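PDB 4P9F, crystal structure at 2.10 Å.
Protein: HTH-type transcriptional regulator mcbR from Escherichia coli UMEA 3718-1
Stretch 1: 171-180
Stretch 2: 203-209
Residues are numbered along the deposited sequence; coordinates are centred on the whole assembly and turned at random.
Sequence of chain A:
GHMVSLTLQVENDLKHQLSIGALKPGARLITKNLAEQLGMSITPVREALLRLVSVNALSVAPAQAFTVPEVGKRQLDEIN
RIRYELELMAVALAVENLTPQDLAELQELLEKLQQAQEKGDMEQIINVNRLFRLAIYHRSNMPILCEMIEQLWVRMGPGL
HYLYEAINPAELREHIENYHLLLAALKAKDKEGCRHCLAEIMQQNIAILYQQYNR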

# COMPACT_ATOMS: atom_id res chain seq x y z
N GLU A 171 6.43 -12.44 -29.50
CA GLU A 171 6.47 -11.01 -29.77
C GLU A 171 7.03 -10.23 -28.59
O GLU A 171 7.02 -9.00 -28.58
CB GLU A 171 5.06 -10.50 -30.11
N LEU A 172 7.51 -10.94 -27.57
CA LEU A 172 8.07 -10.30 -26.39
C LEU A 172 9.60 -10.42 -26.35
O LEU A 172 10.23 -9.98 -25.39
CB LEU A 172 7.47 -10.91 -25.13
CG LEU A 172 5.95 -10.89 -24.96
CD1 LEU A 172 5.55 -11.55 -23.65
CD2 LEU A 172 5.43 -9.46 -25.02
N ARG A 173 10.18 -10.93 -27.43
CA ARG A 173 11.60 -11.25 -27.47
C ARG A 173 12.47 -10.05 -27.12
O ARG A 173 13.34 -10.13 -26.26
CB ARG A 173 11.98 -11.80 -28.85
CG ARG A 173 13.45 -12.13 -29.02
CD ARG A 173 13.93 -13.14 -27.99
NE ARG A 173 15.31 -13.54 -28.23
CZ ARG A 173 16.37 -12.90 -27.74
NH1 ARG A 173 16.20 -11.82 -26.98
NH2 ARG A 173 17.59 -13.33 -28.01
N GLU A 174 12.19 -8.92 -27.76
CA GLU A 174 13.01 -7.73 -27.62
C GLU A 174 12.84 -7.05 -26.26
O GLU A 174 13.67 -6.24 -25.84
CB GLU A 174 12.68 -6.76 -28.75
CG GLU A 174 13.69 -5.67 -28.97
CD GLU A 174 13.44 -4.92 -30.26
OE1 GLU A 174 13.95 -3.80 -30.40
OE2 GLU A 174 12.73 -5.45 -31.15
N HIS A 175 11.78 -7.42 -25.55
CA HIS A 175 11.44 -6.84 -24.25
C HIS A 175 12.43 -7.24 -23.15
O HIS A 175 12.45 -6.64 -22.07
CB HIS A 175 10.01 -7.25 -23.87
CG HIS A 175 8.95 -6.59 -24.69
ND1 HIS A 175 8.81 -6.82 -26.05
CD2 HIS A 175 7.97 -5.73 -24.35
CE1 HIS A 175 7.80 -6.11 -26.50
NE2 HIS A 175 7.27 -5.44 -25.50
N ILE A 176 13.23 -8.27 -23.39
CA ILE A 176 14.18 -8.73 -22.38
C ILE A 176 15.45 -7.87 -22.35
O ILE A 176 16.19 -7.90 -21.38
CB ILE A 176 14.56 -10.21 -22.58
CG1 ILE A 176 15.20 -10.74 -21.30
CG2 ILE A 176 15.43 -10.40 -23.82
CD1 ILE A 176 15.51 -12.19 -21.34
N GLU A 177 15.66 -7.07 -23.39
CA GLU A 177 16.87 -6.26 -23.45
C GLU A 177 16.86 -5.19 -22.35
O GLU A 177 17.90 -4.90 -21.76
CB GLU A 177 17.03 -5.61 -24.82
CG GLU A 177 17.72 -6.51 -25.82
CD GLU A 177 19.04 -7.07 -25.30
OE1 GLU A 177 19.99 -6.29 -25.08
OE2 GLU A 177 19.12 -8.30 -25.10
N ASN A 178 15.69 -4.62 -22.07
CA ASN A 178 15.60 -3.66 -20.98
C ASN A 178 15.96 -4.25 -19.63
O ASN A 178 16.47 -3.54 -18.76
CB ASN A 178 14.19 -3.04 -20.92
CG ASN A 178 14.00 -1.92 -21.95
OD1 ASN A 178 14.94 -1.19 -22.27
ND2 ASN A 178 12.78 -1.77 -22.44
N TYR A 179 15.74 -5.56 -19.46
CA TYR A 179 16.09 -6.24 -18.21
C TYR A 179 17.61 -6.40 -18.11
O TYR A 179 18.18 -6.18 -17.03
CB TYR A 179 15.40 -7.61 -18.14
CG TYR A 179 13.91 -7.54 -17.88
CD1 TYR A 179 13.03 -7.29 -18.93
CD2 TYR A 179 13.38 -7.73 -16.62
CE1 TYR A 179 11.66 -7.21 -18.72
CE2 TYR A 179 12.00 -7.66 -16.39
CZ TYR A 179 11.16 -7.40 -17.46
OH TYR A 179 9.79 -7.32 -17.27
N HIS A 180 18.25 -6.75 -19.22
CA HIS A 180 19.71 -6.78 -19.28
C HIS A 180 20.31 -5.42 -18.94
O HIS A 180 21.25 -5.33 -18.15
CB HIS A 180 20.19 -7.18 -20.69
CG HIS A 180 19.95 -8.62 -21.03
ND1 HIS A 180 20.63 -9.65 -20.41
CD2 HIS A 180 19.12 -9.20 -21.92
CE1 HIS A 180 20.23 -10.80 -20.91
NE2 HIS A 180 19.31 -10.56 -21.83
N GLN A 203 6.87 0.96 -18.81
CA GLN A 203 6.17 1.58 -19.94
C GLN A 203 5.83 0.56 -21.03
O GLN A 203 4.69 0.51 -21.51
CB GLN A 203 7.00 2.71 -20.55
CG GLN A 203 6.90 4.01 -19.79
CD GLN A 203 7.76 5.10 -20.40
OE1 GLN A 203 8.17 5.02 -21.56
NE2 GLN A 203 8.05 6.12 -19.60
N GLN A 204 6.81 -0.26 -21.41
CA GLN A 204 6.57 -1.24 -22.47
C GLN A 204 5.59 -2.34 -22.02
O GLN A 204 4.78 -2.80 -22.83
CB GLN A 204 7.90 -1.85 -22.95
CG GLN A 204 8.60 -2.78 -21.95
CD GLN A 204 9.93 -3.34 -22.46
OE1 GLN A 204 10.48 -2.86 -23.45
NE2 GLN A 204 10.43 -4.38 -21.79
N ASN A 205 5.63 -2.74 -20.75
CA ASN A 205 4.75 -3.81 -20.27
C ASN A 205 3.30 -3.32 -20.15
O ASN A 205 2.35 -4.03 -20.50
CB ASN A 205 5.25 -4.39 -18.93
CG ASN A 205 6.55 -5.20 -19.09
OD1 ASN A 205 6.97 -5.51 -20.20
ND2 ASN A 205 7.18 -5.55 -17.97
N ILE A 206 3.15 -2.10 -19.67
CA ILE A 206 1.84 -1.45 -19.55
C ILE A 206 1.19 -1.26 -20.92
O ILE A 206 -0.02 -1.46 -21.08
CB ILE A 206 1.99 -0.07 -18.83
CG1 ILE A 206 2.26 -0.27 -17.33
CG2 ILE A 206 0.75 0.80 -18.99
CD1 ILE A 206 2.73 1.02 -16.64
N ALA A 207 2.00 -0.88 -21.91
CA ALA A 207 1.51 -0.67 -23.26
C ALA A 207 0.83 -1.93 -23.79
O ALA A 207 -0.18 -1.87 -24.49
CB ALA A 207 2.67 -0.25 -24.17
N ILE A 208 1.40 -3.08 -23.45
CA ILE A 208 0.81 -4.36 -23.81
C ILE A 208 -0.54 -4.57 -23.11
O ILE A 208 -1.50 -5.04 -23.73
CB ILE A 208 1.76 -5.51 -23.46
CG1 ILE A 208 3.09 -5.32 -24.16
CG2 ILE A 208 1.14 -6.86 -23.85
CD1 ILE A 208 4.12 -6.34 -23.77
N LEU A 209 -0.60 -4.22 -21.83
CA LEU A 209 -1.83 -4.43 -21.07
C LEU A 209 -2.98 -3.59 -21.60
O LEU A 209 -4.12 -4.04 -21.58
CB LEU A 209 -1.63 -4.12 -19.58
CG LEU A 209 -0.67 -5.02 -18.81
CD1 LEU A 209 -0.72 -4.68 -17.34
CD2 LEU A 209 -1.02 -6.50 -19.05
O HOH W 1 5.53 -2.69 -25.78

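Residues 203-209 form one helical segment, with backbone hydrogen bonds such as Ala207 N to Gln203 O at 3.1 Å and Leu209 N to Asn205 O at 3.2 Å. Stretch 1 is less regular. His175 N donates a hydrogen bond to Leu172 O at 3.0 Å, the backbone of 173-176 has helical angles without the regular bonds, and by 180 the chain is in a helix. The backbones come closest at His175 and Gln204, whose CA atoms lie 7.6 Å apart. That gap is bridged by side chains, and the contact is modest, burying 306 Å² in total.

Gln204 is the centre of the contact and has the largest covered area. Its CA-to-CB bond points toward stretch 1. With chi1 p and chi2 t, the chain extends to put its amide against stretch 1. Gln204 NE2 donates to the backbone oxygen His175 O at 3.0 Å. Gln204 OE1 accepts a weak hydrogen bond from Asn178 ND2 at 2.7 Å, with an angle of only 120°. A glutamine suits this place because one amide both donates and accepts.

Asn205 starts sideways, but its end comes nearer. Asn205 ND2 donates to Tyr179 OH at 3.2 Å. The position of that hydroxyl is less certain, as it lies too close to an atom elsewhere in the model. The Tyr179 side chain also begins sideways, and its length carries the hydroxyl to Asn205; the residue is buried.

Leu172 and Ile208 supply the apolar part, with Leu172 CD2 3.6 Å from Ile208 CD1. Their branched aliphatic ends pack without needing polar partners. The same methyl, Ile208 CD1, lies 3.7 Å from His175 NE2. The CA-to-CB bond of His175 points toward stretch 2, and Asn205 OD1 sits at its ring edge, 4.3 Å from His175 CD2. The oxygen of a water lies 3.3 Å from His175 NE2 and 3.0 Å from Gln204 O, and the water donates to Gln204 O.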